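Local structure of thiaminase-I (4HCY) at residues Y117-F122 against Y231-C236; T49-Y54 against D64-D69; G92-L97 against G113-L118. The protein is an enzyme of the thiaminase family, with a two-lobed fold resembling that of periplasmic binding proteins. All blocks are in the same frame, centred on the assembly; numbering follows the deposited sequence.

Contact 1. Residues Y117-F122 against Y231-C236. With 0YN (2-{4-[(4-amino-2-methylpyrimidin-5-yl)methyl]-3-methylthiophen-2-yl}ethanol), chain G.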
loop_
_atom_site.group_PDB
_atom_site.type_symbol
_atom_site.label_atom_id
_atom_site.label_comp_id
_atom_site.label_asym_id
_atom_site.label_seq_id
_atom_site.Cartn_x
_atom_site.Cartn_y
_atom_site.Cartn_z
ATOM N N TYR A 117 4.986 1.897 -5.635
ATOM C CA TYR A 117 4.618 0.688 -4.905
ATOM C C TYR A 117 3.139 0.335 -5.026
ATOM O O TYR A 117 2.284 1.211 -5.138
ATOM C CB TYR A 117 4.992 0.824 -3.428
ATOM C CG TYR A 117 6.480 0.821 -3.160
ATOM C CD1 TYR A 117 7.352 0.111 -3.975
ATOM C CD2 TYR A 117 7.012 1.532 -2.093
ATOM C CE1 TYR A 117 8.713 0.106 -3.732
ATOM C CE2 TYR A 117 8.371 1.534 -1.842
ATOM C CZ TYR A 117 9.216 0.820 -2.664
ATOM O OH TYR A 117 10.570 0.821 -2.416
ATOM N N LEU A 118 2.855 -0.962 -5.001
ATOM C CA LEU A 118 1.487 -1.460 -4.969
ATOM C C LEU A 118 1.276 -2.253 -3.689
ATOM O O LEU A 118 2.158 -2.999 -3.264
ATOM C CB LEU A 118 1.210 -2.357 -6.176
ATOM C CG LEU A 118 0.270 -1.813 -7.253
ATOM C CD1 LEU A 118 0.043 -2.854 -8.337
ATOM C CD2 LEU A 118 -1.047 -1.385 -6.639
ATOM N N CYS A 119 0.114 -2.089 -3.069
ATOM C CA CYS A 119 -0.204 -2.851 -1.868
ATOM C C CYS A 119 -1.702 -2.924 -1.606
ATOM O O CYS A 119 -2.476 -2.100 -2.098
ATOM C CB CYS A 119 0.511 -2.270 -0.647
ATOM S SG CYS A 119 0.394 -3.313 0.823
ATOM N N SER A 120 -2.095 -3.922 -0.823
ATOM C CA SER A 120 -3.489 -4.142 -0.470
ATOM C C SER A 120 -3.558 -5.144 0.672
ATOM O O SER A 120 -2.567 -5.802 0.988
ATOM C CB SER A 120 -4.266 -4.678 -1.675
ATOM O OG SER A 120 -5.613 -4.956 -1.335
ATOM N N ASN A 121 -4.723 -5.257 1.299
ATOM C CA ASN A 121 -4.932 -6.307 2.284
ATOM C C ASN A 121 -5.348 -7.596 1.589
ATOM O O ASN A 121 -6.536 -7.902 1.477
ATOM C CB ASN A 121 -5.967 -5.887 3.329
ATOM C CG ASN A 121 -5.468 -4.772 4.224
ATOM O OD1 ASN A 121 -4.638 -4.993 5.106
ATOM N ND2 ASN A 121 -5.978 -3.565 4.007
ATOM N N PHE A 122 -4.357 -8.338 1.107
ATOM C CA PHE A 122 -4.605 -9.562 0.356
ATOM C C PHE A 122 -5.044 -10.697 1.271
ATOM O O PHE A 122 -4.815 -10.658 2.480
ATOM C CB PHE A 122 -3.352 -9.980 -0.417
ATOM C CG PHE A 122 -2.847 -8.935 -1.370
ATOM C CD1 PHE A 122 -3.442 -8.760 -2.609
ATOM C CD2 PHE A 122 -1.767 -8.135 -1.033
ATOM C CE1 PHE A 122 -2.975 -7.804 -3.491
ATOM C CE2 PHE A 122 -1.295 -7.175 -1.911
ATOM C CZ PHE A 122 -1.902 -7.009 -3.142
ATOM N N TYR A 231 -0.850 -6.965 4.439
ATOM C CA TYR A 231 0.011 -6.495 3.362
ATOM C C TYR A 231 0.821 -7.652 2.792
ATOM O O TYR A 231 1.100 -8.627 3.491
ATOM C CB TYR A 231 0.956 -5.403 3.868
ATOM C CG TYR A 231 0.254 -4.208 4.473
ATOM C CD1 TYR A 231 -0.984 -3.792 4.001
ATOM C CD2 TYR A 231 0.830 -3.497 5.517
ATOM C CE1 TYR A 231 -1.629 -2.699 4.551
ATOM C CE2 TYR A 231 0.194 -2.405 6.075
ATOM C CZ TYR A 231 -1.034 -2.010 5.589
ATOM O OH TYR A 231 -1.670 -0.922 6.143
ATOM N N SER A 232 1.195 -7.542 1.523
ATOM C CA SER A 232 2.009 -8.563 0.877
ATOM C C SER A 232 3.384 -8.635 1.531
ATOM O O SER A 232 3.993 -9.701 1.608
ATOM C CB SER A 232 2.146 -8.273 -0.618
ATOM O OG SER A 232 2.667 -6.974 -0.839
ATOM N N GLU A 233 3.857 -7.489 2.013
ATOM C CA GLU A 233 5.160 -7.395 2.659
ATOM C C GLU A 233 5.203 -8.173 3.969
ATOM O O GLU A 233 6.263 -8.631 4.394
ATOM C CB GLU A 233 5.520 -5.932 2.924
ATOM C CG GLU A 233 5.418 -5.030 1.710
ATOM C CD GLU A 233 4.047 -4.403 1.569
ATOM O OE1 GLU A 233 3.475 -4.460 0.459
ATOM O OE2 GLU A 233 3.546 -3.849 2.570
ATOM N N SER A 234 4.046 -8.320 4.605
ATOM C CA SER A 234 3.962 -8.988 5.899
ATOM C C SER A 234 4.085 -10.505 5.780
ATOM O O SER A 234 4.201 -11.205 6.786
ATOM C CB SER A 234 2.655 -8.622 6.605
ATOM O OG SER A 234 1.530 -9.005 5.832
ATOM N N MET A 235 4.062 -11.010 4.550
ATOM C CA MET A 235 4.140 -12.446 4.310
ATOM C C MET A 235 5.528 -12.856 3.821
ATOM O O MET A 235 5.733 -13.998 3.413
ATOM C CB MET A 235 3.099 -12.869 3.271
ATOM C CG MET A 235 1.783 -12.114 3.336
ATOM S SD MET A 235 0.736 -12.491 1.915
ATOM C CE MET A 235 -0.554 -11.263 2.098
ATOM N N CYS A 236 6.475 -11.923 3.864
ATOM C CA CYS A 236 7.787 -12.149 3.264
ATOM C C CYS A 236 8.646 -13.148 4.036
ATOM O O CYS A 236 9.569 -13.740 3.477
ATOM C CB CYS A 236 8.542 -10.827 3.096
ATOM S SG CYS A 236 9.279 -10.175 4.612
HETATM C C2A 0YN G . 4.262 -0.580 -0.064
HETATM C C35 0YN G . 0.161 0.840 3.681
HETATM C C2 0YN G . 2.082 1.073 5.360
HETATM S S1 0YN G . 2.408 1.825 6.890
HETATM C C5 0YN G . 0.845 2.525 7.069
HETATM C C4 0YN G . 0.028 2.146 5.880
HETATM C C4A 0YN G . -1.401 2.566 5.658
HETATM C C5A 0YN G . 0.616 3.327 8.328
HETATM C C5B 0YN G . -0.529 2.728 9.133
HETATM O O5G 0YN G . -0.593 3.364 10.411
HETATM N "N1'" 0YN G . 2.785 -1.104 1.845
HETATM C "C2'" 0YN G . 3.186 -0.207 0.918
HETATM N "N3'" 0YN G . 2.627 1.022 0.867
HETATM C "C4'" 0YN G . 1.662 1.372 1.741
HETATM N "N4'" 0YN G . 1.107 2.606 1.686
HETATM C "C5'" 0YN G . 1.245 0.464 2.695
HETATM C "C6'" 0YN G . 1.830 -0.795 2.728
HETATM C C3 0YN G . 0.763 1.353 4.970
#

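Contact 2. Residues T49-Y54 against D64-D69. With 0YN (2-{4-[(4-amino-2-methylpyrimidin-5-yl)methyl]-3-methylthiophen-2-yl}ethanol), chain G.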
loop_
_atom_site.group_PDB
_atom_site.type_symbol
_atom_site.label_atom_id
_atom_site.label_comp_id
_atom_site.label_asym_id
_atom_site.label_seq_id
_atom_site.Cartn_x
_atom_site.Cartn_y
_atom_site.Cartn_z
ATOM N N THR A 49 16.883 9.802 2.010
ATOM C CA THR A 49 16.431 9.775 3.396
ATOM C C THR A 49 15.016 9.220 3.487
ATOM O O THR A 49 14.276 9.217 2.503
ATOM C CB THR A 49 16.466 11.178 4.036
ATOM O OG1 THR A 49 15.783 12.109 3.188
ATOM C CG2 THR A 49 17.901 11.639 4.236
ATOM N N GLU A 50 14.643 8.749 4.672
ATOM C CA GLU A 50 13.307 8.212 4.891
ATOM C C GLU A 50 12.286 9.336 5.036
ATOM O O GLU A 50 12.438 10.222 5.877
ATOM C CB GLU A 50 13.290 7.307 6.125
ATOM C CG GLU A 50 14.210 6.102 6.015
ATOM C CD GLU A 50 14.097 5.165 7.203
ATOM O OE1 GLU A 50 14.836 4.159 7.240
ATOM O OE2 GLU A 50 13.270 5.435 8.099
ATOM N N PHE A 51 11.248 9.295 4.205
ATOM C CA PHE A 51 10.204 10.314 4.221
ATOM C C PHE A 51 8.884 9.733 4.713
ATOM O O PHE A 51 8.208 8.999 3.991
ATOM C CB PHE A 51 10.032 10.922 2.829
ATOM C CG PHE A 51 8.894 11.898 2.726
ATOM C CD1 PHE A 51 8.992 13.159 3.289
ATOM C CD2 PHE A 51 7.732 11.556 2.053
ATOM C CE1 PHE A 51 7.946 14.060 3.192
ATOM C CE2 PHE A 51 6.683 12.453 1.952
ATOM C CZ PHE A 51 6.790 13.706 2.522
ATOM N N ASP A 52 8.525 10.072 5.946
ATOM C CA ASP A 52 7.315 9.546 6.563
ATOM C C ASP A 52 6.085 10.343 6.142
ATOM O O ASP A 52 5.756 11.360 6.752
ATOM C CB ASP A 52 7.456 9.550 8.087
ATOM C CG ASP A 52 6.278 8.903 8.784
ATOM O OD1 ASP A 52 5.534 8.148 8.123
ATOM O OD2 ASP A 52 6.099 9.143 9.997
ATOM N N CYS A 53 5.403 9.866 5.105
ATOM C CA CYS A 53 4.195 10.521 4.610
ATOM C C CYS A 53 3.065 10.424 5.629
ATOM O O CYS A 53 2.074 11.149 5.543
ATOM C CB CYS A 53 3.754 9.908 3.279
ATOM S SG CYS A 53 3.077 8.235 3.410
ATOM N N TYR A 54 3.218 9.521 6.593
ATOM C CA TYR A 54 2.228 9.360 7.650
ATOM C C TYR A 54 2.534 10.275 8.835
ATOM O O TYR A 54 2.185 9.980 9.979
ATOM C CB TYR A 54 2.133 7.896 8.084
ATOM C CG TYR A 54 1.779 6.971 6.943
ATOM C CD1 TYR A 54 0.523 7.018 6.352
ATOM C CD2 TYR A 54 2.702 6.059 6.449
ATOM C CE1 TYR A 54 0.194 6.180 5.304
ATOM C CE2 TYR A 54 2.383 5.216 5.402
ATOM C CZ TYR A 54 1.128 5.280 4.833
ATOM O OH TYR A 54 0.805 4.443 3.790
ATOM N N ASP A 64 13.037 17.471 -2.534
ATOM C CA ASP A 64 13.030 17.620 -3.985
ATOM C C ASP A 64 12.135 16.565 -4.625
ATOM O O ASP A 64 11.298 16.875 -5.473
ATOM C CB ASP A 64 14.450 17.524 -4.545
ATOM C CG ASP A 64 15.336 18.667 -4.091
ATOM O OD1 ASP A 64 14.815 19.787 -3.904
ATOM O OD2 ASP A 64 16.553 18.447 -3.921
ATOM N N VAL A 65 12.322 15.317 -4.212
ATOM C CA VAL A 65 11.464 14.221 -4.649
ATOM C C VAL A 65 11.142 13.316 -3.461
ATOM O O VAL A 65 12.019 12.991 -2.660
ATOM C CB VAL A 65 12.106 13.411 -5.799
ATOM C CG1 VAL A 65 13.528 13.014 -5.451
ATOM C CG2 VAL A 65 11.266 12.186 -6.134
ATOM N N PHE A 66 9.876 12.929 -3.341
ATOM C CA PHE A 66 9.422 12.149 -2.198
ATOM C C PHE A 66 8.467 11.034 -2.608
ATOM O O PHE A 66 7.768 11.139 -3.615
ATOM C CB PHE A 66 8.751 13.063 -1.169
ATOM C CG PHE A 66 7.723 13.986 -1.761
ATOM C CD1 PHE A 66 6.409 13.577 -1.913
ATOM C CD2 PHE A 66 8.072 15.265 -2.167
ATOM C CE1 PHE A 66 5.463 14.425 -2.459
ATOM C CE2 PHE A 66 7.131 16.116 -2.713
ATOM C CZ PHE A 66 5.825 15.695 -2.859
ATOM N N SER A 67 8.443 9.966 -1.816
ATOM C CA SER A 67 7.527 8.857 -2.046
ATOM C C SER A 67 6.394 8.892 -1.029
ATOM O O SER A 67 6.588 8.563 0.142
ATOM C CB SER A 67 8.267 7.522 -1.959
ATOM O OG SER A 67 7.382 6.436 -2.165
ATOM N N THR A 68 5.212 9.295 -1.479
ATOM C CA THR A 68 4.061 9.405 -0.591
ATOM C C THR A 68 2.972 8.395 -0.928
ATOM O O THR A 68 2.825 7.982 -2.078
ATOM C CB THR A 68 3.446 10.817 -0.638
ATOM O OG1 THR A 68 2.248 10.845 0.149
ATOM C CG2 THR A 68 3.107 11.204 -2.071
ATOM N N ASP A 69 2.216 7.994 0.089
ATOM C CA ASP A 69 1.016 7.200 -0.122
ATOM C C ASP A 69 0.025 8.087 -0.861
ATOM O O ASP A 69 -0.167 9.247 -0.498
ATOM C CB ASP A 69 0.433 6.749 1.220
ATOM C CG ASP A 69 -0.663 5.703 1.069
ATOM O OD1 ASP A 69 -1.354 5.687 0.028
ATOM O OD2 ASP A 69 -0.838 4.895 2.005
HETATM C C2A 0YN G . 4.262 -0.580 -0.064
HETATM C C35 0YN G . 0.161 0.840 3.681
HETATM C C2 0YN G . 2.082 1.073 5.360
HETATM S S1 0YN G . 2.408 1.825 6.890
HETATM C C5 0YN G . 0.845 2.525 7.069
HETATM C C4 0YN G . 0.028 2.146 5.880
HETATM C C4A 0YN G . -1.401 2.566 5.658
HETATM C C5A 0YN G . 0.616 3.327 8.328
HETATM C C5B 0YN G . -0.529 2.728 9.133
HETATM O O5G 0YN G . -0.593 3.364 10.411
HETATM N "N1'" 0YN G . 2.785 -1.104 1.845
HETATM C "C2'" 0YN G . 3.186 -0.207 0.918
HETATM N "N3'" 0YN G . 2.627 1.022 0.867
HETATM C "C4'" 0YN G . 1.662 1.372 1.741
HETATM N "N4'" 0YN G . 1.107 2.606 1.686
HETATM C "C5'" 0YN G . 1.245 0.464 2.695
HETATM C "C6'" 0YN G . 1.830 -0.795 2.728
HETATM C C3 0YN G . 0.763 1.353 4.970
#

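Contact 3. Residues G92-L97 against G113-L118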
loop_
_atom_site.group_PDB
_atom_site.type_symbol
_atom_site.label_atom_id
_atom_site.label_comp_id
_atom_site.label_asym_id
_atom_site.label_seq_id
_atom_site.Cartn_x
_atom_site.Cartn_y
_atom_site.Cartn_z
ATOM N N GLY A 92 6.970 7.110 -20.213
ATOM C CA GLY A 92 8.255 6.683 -20.738
ATOM C C GLY A 92 9.155 6.075 -19.680
ATOM O O GLY A 92 10.108 5.362 -19.996
ATOM N N VAL A 93 8.849 6.357 -18.419
ATOM C CA VAL A 93 9.636 5.846 -17.303
ATOM C C VAL A 93 9.053 4.550 -16.747
ATOM O O VAL A 93 9.745 3.536 -16.649
ATOM C CB VAL A 93 9.732 6.882 -16.166
ATOM C CG1 VAL A 93 10.363 6.260 -14.931
ATOM C CG2 VAL A 93 10.520 8.102 -16.622
ATOM N N THR A 94 7.774 4.592 -16.390
ATOM C CA THR A 94 7.117 3.456 -15.751
ATOM C C THR A 94 6.679 2.392 -16.752
ATOM O O THR A 94 6.773 1.196 -16.478
ATOM C CB THR A 94 5.888 3.908 -14.944
ATOM O OG1 THR A 94 4.915 4.477 -15.830
ATOM C CG2 THR A 94 6.287 4.945 -13.904
ATOM N N GLY A 95 6.200 2.831 -17.910
ATOM C CA GLY A 95 5.681 1.920 -18.913
ATOM C C GLY A 95 4.173 1.806 -18.819
ATOM O O GLY A 95 3.482 2.800 -18.596
ATOM N N ASP A 96 3.657 0.593 -18.985
ATOM C CA ASP A 96 2.220 0.362 -18.900
ATOM C C ASP A 96 1.749 0.305 -17.450
ATOM O O ASP A 96 2.298 -0.439 -16.637
ATOM C CB ASP A 96 1.832 -0.922 -19.633
ATOM C CG ASP A 96 1.982 -0.803 -21.136
ATOM O OD1 ASP A 96 1.833 0.320 -21.662
ATOM O OD2 ASP A 96 2.249 -1.833 -21.791
ATOM N N LEU A 97 0.731 1.098 -17.136
ATOM C CA LEU A 97 0.166 1.129 -15.794
ATOM C C LEU A 97 -1.278 0.648 -15.814
ATOM O O LEU A 97 -2.005 0.885 -16.779
ATOM C CB LEU A 97 0.220 2.548 -15.225
ATOM C CG LEU A 97 1.590 3.217 -15.112
ATOM C CD1 LEU A 97 1.443 4.650 -14.625
ATOM C CD2 LEU A 97 2.499 2.424 -14.186
ATOM N N GLY A 113 2.836 12.408 -10.247
ATOM C CA GLY A 113 3.928 11.582 -9.769
ATOM C C GLY A 113 4.063 10.223 -10.426
ATOM O O GLY A 113 3.186 9.779 -11.167
ATOM N N PHE A 114 5.181 9.562 -10.143
ATOM C CA PHE A 114 5.463 8.238 -10.681
ATOM C C PHE A 114 5.067 7.168 -9.673
ATOM O O PHE A 114 5.601 7.131 -8.564
ATOM C CB PHE A 114 6.952 8.098 -11.007
ATOM C CG PHE A 114 7.486 9.174 -11.911
ATOM C CD1 PHE A 114 7.923 10.381 -11.392
ATOM C CD2 PHE A 114 7.564 8.972 -13.279
ATOM C CE1 PHE A 114 8.419 11.370 -12.218
ATOM C CE2 PHE A 114 8.061 9.958 -14.111
ATOM C CZ PHE A 114 8.488 11.159 -13.580
ATOM N N PRO A 115 4.122 6.297 -10.053
ATOM C CA PRO A 115 3.701 5.179 -9.201
ATOM C C PRO A 115 4.870 4.243 -8.898
ATOM O O PRO A 115 5.502 3.734 -9.824
ATOM C CB PRO A 115 2.664 4.459 -10.065
ATOM C CG PRO A 115 2.155 5.501 -10.998
ATOM C CD PRO A 115 3.336 6.372 -11.296
ATOM N N GLN A 116 5.149 4.024 -7.617
ATOM C CA GLN A 116 6.290 3.206 -7.215
ATOM C C GLN A 116 5.885 1.864 -6.612
ATOM O O GLN A 116 6.387 0.818 -7.023
ATOM C CB GLN A 116 7.176 3.966 -6.224
ATOM C CG GLN A 116 8.354 3.150 -5.711
ATOM C CD GLN A 116 9.223 3.919 -4.739
ATOM O OE1 GLN A 116 8.790 4.909 -4.148
ATOM N NE2 GLN A 116 10.460 3.468 -4.569
ATOM N N TYR A 117 4.986 1.897 -5.635
ATOM C CA TYR A 117 4.618 0.688 -4.905
ATOM C C TYR A 117 3.139 0.335 -5.026
ATOM O O TYR A 117 2.284 1.211 -5.138
ATOM C CB TYR A 117 4.992 0.824 -3.428
ATOM C CG TYR A 117 6.480 0.821 -3.160
ATOM C CD1 TYR A 117 7.352 0.111 -3.975
ATOM C CD2 TYR A 117 7.012 1.532 -2.093
ATOM C CE1 TYR A 117 8.713 0.106 -3.732
ATOM C CE2 TYR A 117 8.371 1.534 -1.842
ATOM C CZ TYR A 117 9.216 0.820 -2.664
ATOM O OH TYR A 117 10.570 0.821 -2.416
ATOM N N LEU A 118 2.855 -0.962 -5.001
ATOM C CA LEU A 118 1.487 -1.460 -4.969
ATOM C C LEU A 118 1.276 -2.253 -3.689
ATOM O O LEU A 118 2.158 -2.999 -3.264
ATOM C CB LEU A 118 1.210 -2.357 -6.176
ATOM C CG LEU A 118 0.270 -1.813 -7.253
ATOM C CD1 LEU A 118 0.043 -2.854 -8.337
ATOM C CD2 LEU A 118 -1.047 -1.385 -6.639
#

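Contact 1. Residues Y117-F122 against Y231-C236
C119 overlaps the ring of Y231 obliquely, its sulfur SG reaching to 3.5 Å from CD1 of that tyrosine. The line from the ring centroid to SG leans 46° from the normal, which makes this a slanted sulfur-aromatic contact, neither squarely over the face nor at the edge. With SG turned anti to the backbone nitrogen (chi1 -170°), the thiol projects from the strand toward three neighbours together: the Y231 ring, the carboxylate of E233, whose OE1 lies 3.3 Å from SG, and the pyrimidine of 0YN. The bound group lies on the same side of the tyrosine ring as the sulfur, with its atom C6' over the ring centre. At the opposite end of the tyrosine, OH approaches the thiophene. The E233 chain bends at chi2 (91°) and brings OE2 to 2.9 Å from N1' of 0YN. Strand 114-125, an extended strand of the central mixed sheet, thus meets the loop and 3-10 segment that follow strand 227-230, and together they form one wall of the 0YN pocket, consistent with ligand binding in the cleft of a two-lobed fold. The backbones touch too: CA of Y231 directs its hydrogen at the carbonyl oxygen of S120, which also lies at the edge of the Y231 ring, in its plane. N121, the centre of an inverse gamma turn, runs alongside Y231, and its OD1 comes within 3.8 Å of CE1. Next along the chain, the F122 ring has S232 N at its edge and presents CE2 to S232 CB at 3.8 Å, while F122 CB meets the terminal methyl CE of M235 at 4.0 Å. S232 OG is hydrogen-bonded to the carbonyl of L300, and F122 also packs on L322 and F326 of helix 317-328.

Contact 2. Residues T49-Y54 against D64-D69
F51 and F66 lie side by side and point the same way; their rings meet obliquely, the planes 43° apart, and it is CB of F66 that rests on a face of F51. This CH-pi contact, 3.7 Å from F66 CB to F51 CD2, sits near the rim of the ring, whose edge meets the carbonyl oxygen of S67 in plane. The two segments belong to a beta-alpha-beta crossover: strands 44-50 and 65-69, joined through helix 56-60, both pair in parallel with strand 8-13. Beyond residue 50 the first strand has given way to a loop, and the two segments meet through side chains. C53 drops its sulfur toward the second strand, SG accepting a nearly straight hydrogen bond (165°) from the backbone N of D69 at 3.4 Å, while C53 CB touches OG1 of T68. The same sulfur covers one face of the Y54 ring over its centre, and 0YN covers the other with C5A, so the tyrosine is sandwiched between cysteine and ligand. An Asx turn, in which D52 OD1 accepts from the backbone N of Y54, holds the backbone there; the same OD1 is bonded to Y16 OH. D69 CG, anti to the backbone N (chi1 -169°), carries OD2 to the phenol of Y54, which donates a hydrogen bond to it, ring and carboxylate planes almost perpendicular. The other oxygen, OD1, is held by the backbone N of I71. Both polar ends converge on the amino group of 0YN: N4' stands 2.8 Å from Y54 OH and 3.0 Å from D69 OD2.

Contact 3. Residues G92-L97 against G113-L118
V93 and F114 cross at about a right angle, methyl CG2 of the valine lying 4.0 Å from CE2 of the ring in an oblique approach. Here the last turn of helix 87-94 and the loop after it are laid against the start of strand 114-125, just ahead of a classic beta bulge, where Q116 and Y117 share D263 as their partner on strand 261-267. T94 sends its methyl CG2 between the two neighbouring residues of the strand: it reaches the edge of the F114 ring, close to its plane, and comes within 4.2 Å of CD of P115. The proline ring is also touched by L97, whose CD1 meets CG of P115 at 3.8 Å. This first shell is wholly apolar, the methyl groups of a valine, a threonine and a leucine meeting one aromatic and one pyrrolidine ring, with no hydrogen bond from segment to segment.

What sets these groups in place lies one layer further out. The hydroxyl of T94 is turned back into its own helix, bonding to the carbonyl of V90, and with chi1 at 63° the methyl is left to face the strand. G95 then leaves helical geometry with a positive phi (97°), turning the chain so that L97 returns to the same strand. N305 ND2 holds the carbonyl of T94, and a backbone bond joins D96 to K306. Around the strand, F114 also packs on I283 of helix 273-288, P115 on V101 of helix 99-104, and backbone bonds tie F114 to L265. At the bulge itself Q116 is directed away from the helix, and with CG anti to the backbone N (chi1 177°), CG sits 3.6 Å above the plane of the Y117 ring, over its centre.

From the N terminus, contact 2 comes first and closes a short loop through helix 56-60, joining the two strands that pair with strand 8-13. Contact 3 follows, closing a second local loop that contains helix 99-104 and bringing the end of helix 87-94 to strand 114-125. Contact 1 opens on the stretch where contact 3 ends, sharing Y117 and L118 with it, and spans 108 residues before the chain returns at 231-236. Contact 2 closes before the others open, and none nests inside another. A probable hydrogen bond of 2.9 Å between S67 OG and Q116 OE1 joins contacts 2 and 3, while contacts 1 and 2 do not touch but share the mixed sheet and both reach 0YN.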